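Local coordinates for inner membrane lipoprotein SadB (Salmonella enterica, PDB 4C47) that is required for proper surface expression of the trimeric autotransporter adhesin SadA, and could be directly involved in making that adhesin functional, at residues Phe70-Leu75 with Tyr180-Ile185; Ile99-Asn104 with Val173-Leu178; Leu110-Leu115 with Thr164-Thr169; Ser117-Asn122 with Glu157-Ala162; Phe125-Gly130 with Leu148-Asp153. All coordinates share one frame; numbering follows the deposited sequence.

The chain starts as a long helix of the trimeric coiled coil. It enters the globular beta-sandwich at residues 70-75, where contact 1 closes the longest loop by pairing with 180-185. Contact 2 lies inside that loop, contact 3 inside contact 2, contact 4 inside contact 3 and contact 5 inside contact 4. The five are fully nested and none cross. Contacts 1 and 5 build the same four-stranded sheet, in which strands 180-186 and 124-130 are neighbours. Contact 3 pairs two strands of the other sheet. Contact 2 packs the loop between the sheets on the end of strand 91-102. Contact 4 joins the segment with short strand 120-121 to the loop before strand 164-171, next to contact 3.

Contact 1. Residues Phe70-Leu75 with Tyr180-Ile185; sequences FDYTEL and YLKIGI
Tyr-72 and Lys-182 meet through two different first torsions. Tyr-72 CG sits between its backbone N and carbonyl carbon (chi1 45°), while Lys-182 CG is anti to its own N (chi1 176°). The lysine chain is extended beyond CG and crosses the tyrosine ring. Its CE lies 3.3 Å from the centroid of the Tyr-72 ring, almost on the ring normal, as a CH-pi contact. Lys-182 NZ is 4.1 Å from the same Tyr-72 centroid and makes a cation-pi contact over that face. Glu-74 lies alongside Lys-182, with CG 4.0 Å from Lys-182 CG. Its OE2 meets the edge of the Tyr-180 ring in plane and accepts from Tyr-180 OH. The modelled 2.4 Å between Glu-74 OE2 and Tyr-180 OH is very short, and its exact value is doubtful. The carboxylate stands 84° from the ring plane. On the other face, Leu-75 CD1 reaches Leu-181 CB at 3.7 Å, and Thr-73 OG1 bonds to Ile-84 O. The backbones pair antiparallel: Thr-73 with Ile-183 and Leu-75 with Leu-181 each exchange two hydrogen bonds. A water bridges Asp-71 O and Ile-185 N beyond the paired residues. Before Asp-71 in the chain, Phe-70 meets Phe-70 of both other subunits, where the coiled coil hands over to the sandwich. The Glu-74, Lys-182 and Tyr-72 face is therefore polar and aromatic. Glu-74 OE2 and Lys-182 NZ are 5.3 Å apart there, so the opposite charges may support each other weakly without a salt bridge.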
# COMPACT_ATOMS: atom_id res chain seq x y z
N PHE A 70 -1.88 13.04 3.15
CA PHE A 70 -3.28 13.43 3.24
C PHE A 70 -3.85 13.22 4.63
O PHE A 70 -4.90 13.78 4.97
CB PHE A 70 -4.12 12.68 2.21
CG PHE A 70 -3.86 13.07 0.79
CD1 PHE A 70 -4.36 14.26 0.28
CD2 PHE A 70 -3.11 12.26 -0.04
CE1 PHE A 70 -4.12 14.64 -1.03
CE2 PHE A 70 -2.86 12.62 -1.36
CZ PHE A 70 -3.37 13.81 -1.85
N ASP A 71 -3.19 12.41 5.45
CA ASP A 71 -3.66 12.14 6.80
C ASP A 71 -3.43 13.33 7.71
O ASP A 71 -4.29 13.69 8.52
CB ASP A 71 -2.98 10.90 7.38
CG ASP A 71 -3.37 9.63 6.65
OD1 ASP A 71 -4.55 9.24 6.74
OD2 ASP A 71 -2.49 9.02 6.01
N TYR A 72 -2.26 13.94 7.58
CA TYR A 72 -1.88 15.06 8.43
C TYR A 72 -0.74 15.82 7.76
O TYR A 72 -0.21 15.39 6.74
CB TYR A 72 -1.44 14.56 9.81
CG TYR A 72 -0.52 13.35 9.75
CD1 TYR A 72 0.82 13.49 9.40
CD2 TYR A 72 -0.99 12.08 10.05
CE1 TYR A 72 1.66 12.40 9.35
CE2 TYR A 72 -0.15 10.98 10.00
CZ TYR A 72 1.17 11.15 9.65
OH TYR A 72 2.02 10.07 9.59
N THR A 73 -0.37 16.96 8.34
CA THR A 73 0.75 17.74 7.84
C THR A 73 1.82 17.87 8.92
O THR A 73 1.53 18.20 10.07
CB THR A 73 0.30 19.14 7.38
OG1 THR A 73 -0.72 19.01 6.37
CG2 THR A 73 1.47 19.93 6.82
N GLU A 74 3.07 17.56 8.56
CA GLU A 74 4.18 17.66 9.49
C GLU A 74 5.13 18.78 9.08
O GLU A 74 5.46 18.93 7.90
CB GLU A 74 4.95 16.34 9.56
CG GLU A 74 4.19 15.18 10.17
CD GLU A 74 5.00 13.90 10.17
OE1 GLU A 74 5.19 13.31 9.08
OE2 GLU A 74 5.45 13.48 11.26
N LEU A 75 5.59 19.56 10.06
CA LEU A 75 6.44 20.70 9.79
C LEU A 75 7.35 21.06 10.96
O LEU A 75 7.11 20.67 12.10
CB LEU A 75 5.60 21.92 9.37
CG LEU A 75 4.45 22.35 10.28
CD1 LEU A 75 4.92 23.31 11.36
CD2 LEU A 75 3.32 22.97 9.47
N TYR A 180 9.04 20.43 16.03
CA TYR A 180 8.15 19.44 15.44
C TYR A 180 6.69 19.76 15.71
O TYR A 180 6.27 19.87 16.86
CB TYR A 180 8.47 18.03 15.93
CG TYR A 180 7.59 16.97 15.30
CD1 TYR A 180 7.78 16.58 13.98
CD2 TYR A 180 6.55 16.38 16.02
CE1 TYR A 180 6.98 15.62 13.40
CE2 TYR A 180 5.74 15.42 15.44
CZ TYR A 180 5.96 15.04 14.13
OH TYR A 180 5.16 14.09 13.54
N LEU A 181 5.92 19.90 14.63
CA LEU A 181 4.49 20.09 14.72
C LEU A 181 3.78 19.23 13.69
O LEU A 181 4.07 19.30 12.50
CB LEU A 181 4.11 21.56 14.55
CG LEU A 181 2.61 21.87 14.62
CD1 LEU A 181 2.02 21.41 15.94
CD2 LEU A 181 2.37 23.35 14.40
N LYS A 182 2.86 18.40 14.17
CA LYS A 182 2.04 17.55 13.34
C LYS A 182 0.60 17.98 13.55
O LYS A 182 0.10 17.98 14.68
CB LYS A 182 2.20 16.10 13.77
CG LYS A 182 1.33 15.10 13.03
CD LYS A 182 1.32 13.77 13.78
CE LYS A 182 1.09 12.59 12.87
NZ LYS A 182 1.28 11.30 13.59
N ILE A 183 -0.07 18.36 12.48
CA ILE A 183 -1.44 18.86 12.58
C ILE A 183 -2.38 18.21 11.56
O ILE A 183 -2.09 18.16 10.37
CB ILE A 183 -1.49 20.40 12.50
CG1 ILE A 183 -2.93 20.90 12.61
CG2 ILE A 183 -0.82 20.90 11.22
CD1 ILE A 183 -3.04 22.40 12.73
N GLY A 184 -3.52 17.72 12.06
CA GLY A 184 -4.51 17.09 11.22
C GLY A 184 -5.92 17.58 11.49
O GLY A 184 -6.18 18.25 12.49
N ILE A 185 -6.84 17.23 10.59
CA ILE A 185 -8.23 17.67 10.69
C ILE A 185 -9.17 16.59 11.22
O ILE A 185 -9.23 15.49 10.67
CB ILE A 185 -8.76 18.13 9.31
CG1 ILE A 185 -7.95 19.31 8.79
CG2 ILE A 185 -10.23 18.50 9.40
CD1 ILE A 185 -8.07 20.54 9.64
O HOH W 1 -5.71 16.13 8.31

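Contact 2. Residues Ile99-Asn104 with Val173-Leu178; sequences IEPIDN and VSPNNL
Ile-99 lays its CG2 methyl against the ring of Pro-175, 3.6 Å from Pro-175 CB. The methyl is anti to the backbone N of Ile-99, and the two side chains overlap while running in opposing directions. Pro-175 CG is slightly farther from Ile-99 CG2, at 3.9 Å. The proline ring then continues along the strand. Its CG lies 3.8 Å from Pro-101 CB, so two prolines touch by ring carbons. Between the Ile-99 and Pro-101 contacts, Pro-175 CG lies 4.0 Å from Glu-100 C. The contact is thus almost wholly apolar, and Pro-175 carries most of it. In the beta-sandwich, residues 99-102 are the end of strand 91-102. Residues 173-178 belong to the loop that passes from strand 164-171 in that sheet to strand 180-186 in the other. Pro-175 starts a short turn with helical backbone angles. Asn-177 N donates to Ser-174 O at 2.9 Å and keeps the turn compact. Leu-178 N adds weak bonds to Ser-174 O and Pro-175 O. Farther along, Asn-104 O comes to 3.6 Å from Val-173 N, and the backbone of Asn-104 bonds to that of Gly-172. Val-173 starts its side chain away from 99-104 and packs it on Leu-148. Val-173 O accepts from Ser-106 OG, while Pro-175 and Leu-178 both touch the Ser-106 side chain.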
# COMPACT_ATOMS: atom_id res chain seq x y z
N ILE A 99 6.00 32.79 16.73
CA ILE A 99 6.02 31.84 17.83
C ILE A 99 6.40 32.58 19.11
O ILE A 99 7.47 33.19 19.19
CB ILE A 99 7.00 30.67 17.58
CG1 ILE A 99 6.39 29.66 16.61
CG2 ILE A 99 7.32 29.97 18.88
CD1 ILE A 99 6.73 29.90 15.16
N GLU A 100 5.52 32.53 20.11
CA GLU A 100 5.71 33.30 21.33
C GLU A 100 5.85 32.40 22.55
O GLU A 100 5.20 31.36 22.63
CB GLU A 100 4.54 34.27 21.52
CG GLU A 100 4.96 35.70 21.77
CD GLU A 100 5.82 36.26 20.65
OE1 GLU A 100 5.26 36.59 19.59
OE2 GLU A 100 7.05 36.36 20.83
N PRO A 101 6.70 32.79 23.51
CA PRO A 101 6.89 32.02 24.73
C PRO A 101 5.87 32.34 25.82
O PRO A 101 5.55 33.51 26.05
CB PRO A 101 8.29 32.45 25.20
CG PRO A 101 8.42 33.84 24.70
CD PRO A 101 7.67 33.90 23.39
N ILE A 102 5.35 31.30 26.46
CA ILE A 102 4.50 31.47 27.63
C ILE A 102 5.05 30.64 28.78
O ILE A 102 6.14 30.08 28.69
CB ILE A 102 3.04 31.03 27.37
CG1 ILE A 102 2.99 29.56 26.93
CG2 ILE A 102 2.40 31.94 26.33
CD1 ILE A 102 1.59 28.99 26.91
N ASP A 103 4.29 30.58 29.87
CA ASP A 103 4.70 29.80 31.03
C ASP A 103 4.81 28.32 30.66
O ASP A 103 3.80 27.65 30.45
CB ASP A 103 3.72 29.99 32.19
CG ASP A 103 4.21 29.34 33.47
OD1 ASP A 103 5.43 29.10 33.59
OD2 ASP A 103 3.38 29.08 34.37
N ASN A 104 6.05 27.85 30.56
CA ASN A 104 6.35 26.45 30.26
C ASN A 104 5.88 25.99 28.88
O ASN A 104 5.69 24.79 28.65
CB ASN A 104 5.79 25.54 31.36
CG ASN A 104 6.38 24.14 31.33
OD1 ASN A 104 7.50 23.94 30.87
ND2 ASN A 104 5.62 23.16 31.82
N VAL A 173 6.77 22.87 25.77
CA VAL A 173 7.94 23.10 24.93
C VAL A 173 8.19 24.58 24.64
O VAL A 173 7.30 25.29 24.18
CB VAL A 173 7.83 22.34 23.59
CG1 VAL A 173 9.00 22.67 22.70
CG2 VAL A 173 7.75 20.84 23.83
N SER A 174 9.42 25.03 24.91
CA SER A 174 9.83 26.40 24.62
C SER A 174 10.02 26.60 23.11
O SER A 174 10.29 25.63 22.39
CB SER A 174 11.13 26.73 25.36
OG SER A 174 12.23 26.00 24.81
N PRO A 175 9.87 27.85 22.63
CA PRO A 175 10.00 28.17 21.20
C PRO A 175 11.28 27.64 20.54
O PRO A 175 11.21 27.12 19.43
CB PRO A 175 10.00 29.70 21.20
CG PRO A 175 9.14 30.06 22.36
CD PRO A 175 9.45 29.03 23.42
N ASN A 176 12.42 27.78 21.21
CA ASN A 176 13.68 27.33 20.63
C ASN A 176 13.83 25.80 20.60
O ASN A 176 14.70 25.27 19.91
CB ASN A 176 14.87 27.97 21.35
CG ASN A 176 14.72 27.96 22.86
OD1 ASN A 176 13.94 28.74 23.42
ND2 ASN A 176 15.46 27.08 23.53
N ASN A 177 12.97 25.11 21.34
CA ASN A 177 12.95 23.65 21.31
C ASN A 177 11.84 23.11 20.41
O ASN A 177 11.87 21.96 20.00
CB ASN A 177 12.78 23.08 22.73
CG ASN A 177 13.96 23.41 23.63
OD1 ASN A 177 13.78 23.97 24.71
ND2 ASN A 177 15.16 23.05 23.19
N LEU A 178 10.86 23.97 20.12
CA LEU A 178 9.73 23.58 19.29
C LEU A 178 10.15 23.43 17.83
O LEU A 178 10.15 24.40 17.07
CB LEU A 178 8.61 24.62 19.41
CG LEU A 178 7.31 24.33 18.66
CD1 LEU A 178 6.65 23.07 19.21
CD2 LEU A 178 6.36 25.52 18.75

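Contact 3. Residues Leu110-Leu115 with Thr164-Thr169; sequences LDLVNL and TNVTLT
Leu-110 faces Val-166 and exchanges two backbone hydrogen bonds with it. Leu-110 CG lies between the backbone N and the carbonyl carbon (chi1 67°). Beyond it, the CD2 methyl comes 3.2 Å from Val-166 O and 3.6 Å from Leu-168 CG, so one methyl spans two residues of the partner strand. Asp-111 is on the other face, in a non-hydrogen-bonded pair with Asn-165. Its CA makes a CA-H...O contact of 3.2 Å with Thr-164 O, and its OD1 lies 3.4 Å from Asn-165 CA. The other oxygen, OD2, makes a salt bridge to Arg-95 NE, which gives this buried side chain a charged partner. Leu-112 pairs with Thr-164 through two more backbone bonds, the shorter being Thr-164 N to Leu-112 O at 2.7 Å. Its side chain crosses Val-166, with CD1 3.7 Å from Val-166 CG2, and goes on to Phe-125 of the opposite sheet. Thr-164 OG1 turns to Ala-162 O instead. From Val-113 onward the strands separate. Asn-114 bonds through its backbone to Gly-161, and its O accepts from Ser-117 OG of the third subunit. Val-113 and Leu-115 pack on Ile-118 of that same subunit. The pair is antiparallel but strongly twisted: the two short segments run at 126° to each other. Strand 164-171 is the outermost strand of this sheet within the chain, and its Val-166 and Leu-168 join Leu-110 and Leu-112 on the face turned inward, as expected of the packed core of a beta-sandwich.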
# COMPACT_ATOMS: atom_id res chain seq x y z
N LEU A 110 -1.04 32.20 14.07
CA LEU A 110 -1.04 31.97 12.64
C LEU A 110 -2.34 32.43 11.99
O LEU A 110 -3.28 32.84 12.66
CB LEU A 110 -0.81 30.49 12.31
CG LEU A 110 -1.87 29.47 12.71
CD1 LEU A 110 -1.82 28.27 11.79
CD2 LEU A 110 -1.67 29.04 14.14
N ASP A 111 -2.37 32.38 10.66
CA ASP A 111 -3.60 32.57 9.91
C ASP A 111 -3.93 31.27 9.19
O ASP A 111 -3.06 30.64 8.59
CB ASP A 111 -3.47 33.71 8.90
CG ASP A 111 -3.48 35.08 9.55
OD1 ASP A 111 -4.12 35.22 10.62
OD2 ASP A 111 -2.87 36.01 9.00
N LEU A 112 -5.19 30.87 9.25
CA LEU A 112 -5.68 29.75 8.46
C LEU A 112 -6.62 30.30 7.40
O LEU A 112 -7.30 31.31 7.63
CB LEU A 112 -6.41 28.74 9.34
CG LEU A 112 -5.58 27.93 10.34
CD1 LEU A 112 -6.48 27.04 11.18
CD2 LEU A 112 -4.53 27.09 9.63
N VAL A 113 -6.67 29.64 6.25
CA VAL A 113 -7.59 30.04 5.19
C VAL A 113 -8.20 28.82 4.50
O VAL A 113 -7.51 27.84 4.18
CB VAL A 113 -6.91 30.97 4.15
CG1 VAL A 113 -5.77 30.26 3.43
CG2 VAL A 113 -7.94 31.49 3.16
N ASN A 114 -9.52 28.89 4.31
CA ASN A 114 -10.27 27.85 3.61
C ASN A 114 -10.04 27.94 2.11
O ASN A 114 -10.31 28.96 1.49
CB ASN A 114 -11.76 27.99 3.95
CG ASN A 114 -12.64 27.02 3.19
OD1 ASN A 114 -12.17 26.01 2.66
ND2 ASN A 114 -13.93 27.31 3.14
N LEU A 115 -9.52 26.86 1.53
CA LEU A 115 -9.16 26.84 0.12
C LEU A 115 -10.37 26.56 -0.77
O LEU A 115 -10.32 26.77 -1.98
CB LEU A 115 -8.08 25.79 -0.14
CG LEU A 115 -6.74 26.01 0.57
CD1 LEU A 115 -5.72 24.94 0.17
CD2 LEU A 115 -6.22 27.41 0.28
N THR A 164 -7.70 33.86 8.41
CA THR A 164 -8.33 34.03 9.71
C THR A 164 -7.38 33.73 10.87
O THR A 164 -6.67 32.72 10.86
CB THR A 164 -9.58 33.14 9.83
OG1 THR A 164 -10.41 33.31 8.67
CG2 THR A 164 -10.38 33.49 11.09
N ASN A 165 -7.37 34.61 11.86
CA ASN A 165 -6.47 34.48 13.01
C ASN A 165 -6.77 33.27 13.89
O ASN A 165 -7.88 33.12 14.39
CB ASN A 165 -6.50 35.76 13.84
CG ASN A 165 -5.15 36.45 13.89
OD1 ASN A 165 -4.12 35.82 14.12
ND2 ASN A 165 -5.15 37.76 13.66
N VAL A 166 -5.77 32.42 14.07
CA VAL A 166 -5.88 31.24 14.92
C VAL A 166 -4.65 31.13 15.82
O VAL A 166 -3.52 31.35 15.38
CB VAL A 166 -6.05 29.95 14.09
CG1 VAL A 166 -6.04 28.72 14.98
CG2 VAL A 166 -7.33 30.01 13.27
N THR A 167 -4.89 30.80 17.09
CA THR A 167 -3.81 30.66 18.07
C THR A 167 -3.68 29.23 18.60
O THR A 167 -4.64 28.66 19.11
CB THR A 167 -4.01 31.62 19.25
OG1 THR A 167 -3.78 32.97 18.82
CG2 THR A 167 -3.05 31.29 20.39
N LEU A 168 -2.49 28.67 18.47
CA LEU A 168 -2.21 27.34 18.99
C LEU A 168 -1.36 27.43 20.25
O LEU A 168 -0.18 27.77 20.18
CB LEU A 168 -1.46 26.50 17.94
CG LEU A 168 -2.08 26.42 16.55
CD1 LEU A 168 -1.22 25.56 15.64
CD2 LEU A 168 -3.50 25.89 16.61
N THR A 169 -1.96 27.14 21.40
CA THR A 169 -1.21 27.14 22.65
C THR A 169 -0.64 25.74 22.89
O THR A 169 -1.39 24.78 23.05
CB THR A 169 -2.06 27.59 23.85
OG1 THR A 169 -2.88 26.51 24.29
CG2 THR A 169 -2.92 28.78 23.47

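Contact 4. Residues Ser117-Asn122 with Glu157-Ala162; sequences SIPVSN and ELLPGA
Pro-160 packs tightly against the start of 117-122. Its CG lies 3.5 Å from Ser-117 O and 3.6 Å from Ile-118 C, so the ring sits on the peptide backbone. Pro-160 is the second residue of a type II beta turn, 159-162, with Gly-161 third. This end abuts the second subunit: Ser-117 OG bonds to Asn-114 O there, and Ile-118 packs on its Leu-115. Pro-119 CG meets Pro-160 CD at 4.0 Å and Leu-159 CD2 at 3.8 Å, the side chains crossing. Next to them a single antiparallel bridge joins Val-120 and Leu-158. Val-120 N donates to Leu-158 O at 3.2 Å, and Leu-158 N returns a bond of 2.9 Å to Val-120 O. Val-120 CG2 touches Leu-158 CB, the two buried side chains crossing at an angle.

The far end is looser and nearer solvent. Glu-157 is exposed, its CG anti to the backbone N (chi1 175°) and the chain extended. Ser-121 OG lies beside its aliphatic part, 3.3 Å from Glu-157 CG. Pro-160 has no N-H to offer beyond the bridge, which is consistent with the ladder stopping at one pair; the rest is mainly apolar ring packing.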
# COMPACT_ATOMS: atom_id res chain seq x y z
N SER A 117 -14.62 26.67 -1.93
CA SER A 117 -15.50 27.74 -2.39
C SER A 117 -16.71 27.93 -1.48
O SER A 117 -17.51 28.84 -1.68
CB SER A 117 -15.98 27.45 -3.81
OG SER A 117 -16.72 26.24 -3.87
N ILE A 118 -16.85 27.06 -0.48
CA ILE A 118 -17.92 27.19 0.50
C ILE A 118 -17.34 27.28 1.91
O ILE A 118 -16.27 26.73 2.18
CB ILE A 118 -18.93 26.02 0.41
CG1 ILE A 118 -18.23 24.68 0.63
CG2 ILE A 118 -19.64 26.03 -0.93
CD1 ILE A 118 -19.19 23.51 0.71
N PRO A 119 -18.03 27.99 2.81
CA PRO A 119 -17.57 28.11 4.20
C PRO A 119 -17.49 26.76 4.89
O PRO A 119 -18.27 25.86 4.57
CB PRO A 119 -18.66 28.96 4.86
CG PRO A 119 -19.33 29.68 3.75
CD PRO A 119 -19.27 28.76 2.57
N VAL A 120 -16.55 26.61 5.82
CA VAL A 120 -16.51 25.46 6.70
C VAL A 120 -16.47 25.94 8.14
O VAL A 120 -15.81 26.94 8.45
CB VAL A 120 -15.30 24.53 6.40
CG1 VAL A 120 -15.41 23.95 5.00
CG2 VAL A 120 -13.99 25.28 6.55
N SER A 121 -17.19 25.25 9.02
CA SER A 121 -17.27 25.67 10.42
C SER A 121 -17.10 24.49 11.36
O SER A 121 -17.25 23.34 10.95
CB SER A 121 -18.61 26.36 10.69
OG SER A 121 -18.76 27.51 9.89
N ASN A 122 -16.79 24.80 12.62
CA ASN A 122 -16.66 23.79 13.67
C ASN A 122 -15.62 22.72 13.35
O ASN A 122 -15.86 21.53 13.55
CB ASN A 122 -18.01 23.16 13.99
CG ASN A 122 -19.08 24.19 14.30
OD1 ASN A 122 -18.76 25.32 14.68
ND2 ASN A 122 -20.34 23.81 14.14
N GLU A 157 -15.39 30.01 12.19
CA GLU A 157 -15.93 29.88 10.84
C GLU A 157 -14.94 30.41 9.82
O GLU A 157 -14.57 31.58 9.84
CB GLU A 157 -17.25 30.64 10.72
CG GLU A 157 -17.81 30.64 9.31
CD GLU A 157 -19.14 31.35 9.20
OE1 GLU A 157 -19.54 32.03 10.18
OE2 GLU A 157 -19.80 31.23 8.15
N LEU A 158 -14.51 29.53 8.92
CA LEU A 158 -13.55 29.90 7.88
C LEU A 158 -14.25 30.16 6.55
O LEU A 158 -14.67 29.22 5.87
CB LEU A 158 -12.49 28.82 7.72
CG LEU A 158 -11.64 28.52 8.96
CD1 LEU A 158 -10.71 27.34 8.71
CD2 LEU A 158 -10.86 29.75 9.39
N LEU A 159 -14.38 31.43 6.19
CA LEU A 159 -14.98 31.82 4.92
C LEU A 159 -13.99 31.60 3.79
O LEU A 159 -12.78 31.70 4.00
CB LEU A 159 -15.43 33.29 4.96
CG LEU A 159 -16.65 33.58 5.84
CD1 LEU A 159 -16.99 35.06 5.81
CD2 LEU A 159 -17.84 32.75 5.38
N PRO A 160 -14.49 31.28 2.58
CA PRO A 160 -13.62 31.00 1.44
C PRO A 160 -12.69 32.16 1.11
O PRO A 160 -13.17 33.25 0.81
CB PRO A 160 -14.60 30.79 0.28
CG PRO A 160 -15.88 30.43 0.93
CD PRO A 160 -15.92 31.17 2.23
N GLY A 161 -11.38 31.93 1.19
CA GLY A 161 -10.40 32.92 0.78
C GLY A 161 -9.96 33.89 1.87
O GLY A 161 -9.05 34.68 1.67
N ALA A 162 -10.61 33.80 3.03
CA ALA A 162 -10.34 34.74 4.11
C ALA A 162 -9.34 34.22 5.14
O ALA A 162 -9.64 33.31 5.91
CB ALA A 162 -11.65 35.14 4.81

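Contact 5. Residues Phe125-Gly130 with Leu148-Asp153; sequences FNMTWG and LNTKMD
Phe-125 and Met-152 begin an antiparallel ladder at one margin of a beta-sandwich sheet, where 148-153 is the outermost strand within this chain. Three pairs exchange two backbone bonds each: Phe-125 with Met-152, Met-127 with Thr-150, and Trp-129 with Leu-148. The shortest runs from Trp-129 N to Leu-148 O, at 2.7 Å. The backbone groups of Asn-126 and Thr-128 turn the other way and bond to Gly-184 and Lys-182. The backbone is thus bonded on both sides, to 148-153 and to 180-186. Three carbonyls also receive CA-H...O contacts, among them Leu-148 O, 3.1 Å from Thr-128 CA. On the Asn-126 face, Lys-151 chi3 (-58°) turns CE and chi4 (-62°) then turns NZ back toward Asn-126 OD1. Lys-151 NZ to Asn-126 OD1 is 3.2 Å, on a lone pair in the amide plane. The same NZ makes a salt bridge to Asp-186, so the ammonium has two polar partners. On the inner face, Met-127 CE touches Met-152 CB at 3.8 Å. Met-152 SD makes an oblique Met-aromatic contact with Phe-125. Trp-129 NE1 bonds to Lys-171 O, which satisfies the indole. Over one face of its ring system lies Leu-148 O, offset toward the rim. Leu-148 CB makes a CH-pi contact over the same face, 3.9 Å from the centroid of the Trp-129 five-membered ring. At the indole edge, Thr-150 CG2 lies 3.5 Å from Trp-129 CZ3.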
# COMPACT_ATOMS: atom_id res chain seq x y z
N PHE A 125 -8.89 20.29 15.46
CA PHE A 125 -7.53 20.01 15.02
C PHE A 125 -6.83 19.02 15.94
O PHE A 125 -6.71 19.25 17.14
CB PHE A 125 -6.72 21.31 14.93
CG PHE A 125 -7.32 22.33 14.01
CD1 PHE A 125 -7.03 22.31 12.65
CD2 PHE A 125 -8.16 23.31 14.49
CE1 PHE A 125 -7.58 23.25 11.80
CE2 PHE A 125 -8.71 24.26 13.65
CZ PHE A 125 -8.42 24.23 12.30
N ASN A 126 -6.36 17.91 15.37
CA ASN A 126 -5.50 17.01 16.12
C ASN A 126 -4.07 17.51 16.04
O ASN A 126 -3.54 17.70 14.94
CB ASN A 126 -5.61 15.58 15.59
CG ASN A 126 -6.98 14.97 15.82
OD1 ASN A 126 -7.66 15.31 16.79
ND2 ASN A 126 -7.39 14.07 14.94
N MET A 127 -3.45 17.76 17.19
CA MET A 127 -2.11 18.33 17.19
C MET A 127 -1.13 17.56 18.06
O MET A 127 -1.45 17.14 19.18
CB MET A 127 -2.14 19.80 17.62
CG MET A 127 -2.86 20.70 16.64
SD MET A 127 -2.85 22.42 17.17
CE MET A 127 -3.49 22.25 18.84
N THR A 128 0.08 17.37 17.54
CA THR A 128 1.17 16.73 18.27
C THR A 128 2.41 17.57 18.08
O THR A 128 2.70 18.00 16.97
CB THR A 128 1.43 15.31 17.73
OG1 THR A 128 0.22 14.54 17.81
CG2 THR A 128 2.52 14.62 18.55
N TRP A 129 3.15 17.83 19.15
CA TRP A 129 4.30 18.72 19.02
C TRP A 129 5.45 18.37 19.95
O TRP A 129 5.28 17.66 20.94
CB TRP A 129 3.89 20.18 19.26
CG TRP A 129 3.41 20.45 20.64
CD1 TRP A 129 4.13 20.97 21.67
CD2 TRP A 129 2.09 20.21 21.16
NE1 TRP A 129 3.35 21.07 22.80
CE2 TRP A 129 2.09 20.61 22.51
CE3 TRP A 129 0.92 19.69 20.61
CZ2 TRP A 129 0.96 20.51 23.32
CZ3 TRP A 129 -0.21 19.60 21.41
CH2 TRP A 129 -0.17 20.01 22.75
N GLY A 130 6.64 18.86 19.61
CA GLY A 130 7.79 18.65 20.47
C GLY A 130 9.12 18.92 19.79
O GLY A 130 9.20 19.70 18.84
N LEU A 148 4.03 15.69 22.83
CA LEU A 148 2.82 16.21 23.47
C LEU A 148 1.68 16.32 22.47
O LEU A 148 1.89 16.69 21.31
CB LEU A 148 3.11 17.57 24.11
CG LEU A 148 4.06 17.52 25.31
CD1 LEU A 148 5.19 18.52 25.15
CD2 LEU A 148 3.30 17.77 26.59
N ASN A 149 0.47 15.99 22.91
CA ASN A 149 -0.68 15.98 22.01
C ASN A 149 -1.93 16.60 22.62
O ASN A 149 -2.11 16.58 23.84
CB ASN A 149 -0.98 14.56 21.52
CG ASN A 149 -2.24 13.99 22.14
OD1 ASN A 149 -2.23 13.51 23.27
ND2 ASN A 149 -3.34 14.03 21.38
N THR A 150 -2.80 17.13 21.76
CA THR A 150 -4.09 17.66 22.20
C THR A 150 -5.03 17.87 21.01
O THR A 150 -4.59 17.93 19.86
CB THR A 150 -3.94 18.99 22.96
OG1 THR A 150 -5.14 19.26 23.70
CG2 THR A 150 -3.67 20.14 21.99
N LYS A 151 -6.32 17.97 21.30
CA LYS A 151 -7.31 18.28 20.28
C LYS A 151 -7.86 19.68 20.50
O LYS A 151 -8.46 19.96 21.54
CB LYS A 151 -8.45 17.26 20.29
CG LYS A 151 -9.40 17.39 19.11
CD LYS A 151 -10.76 16.78 19.40
CE LYS A 151 -10.65 15.32 19.77
NZ LYS A 151 -10.09 14.51 18.65
N MET A 152 -7.66 20.55 19.52
CA MET A 152 -8.19 21.91 19.60
C MET A 152 -9.57 21.98 18.97
O MET A 152 -9.72 21.91 17.75
CB MET A 152 -7.26 22.90 18.90
CG MET A 152 -7.75 24.33 18.97
SD MET A 152 -6.78 25.48 17.98
CE MET A 152 -7.64 27.01 18.32
N ASP A 153 -10.58 22.12 19.82
CA ASP A 153 -11.94 22.37 19.37
C ASP A 153 -12.10 23.85 19.05
O ASP A 153 -11.83 24.71 19.89
CB ASP A 153 -12.95 21.97 20.44
CG ASP A 153 -13.21 20.47 20.46
OD1 ASP A 153 -13.27 19.86 19.37
OD2 ASP A 153 -13.34 19.91 21.57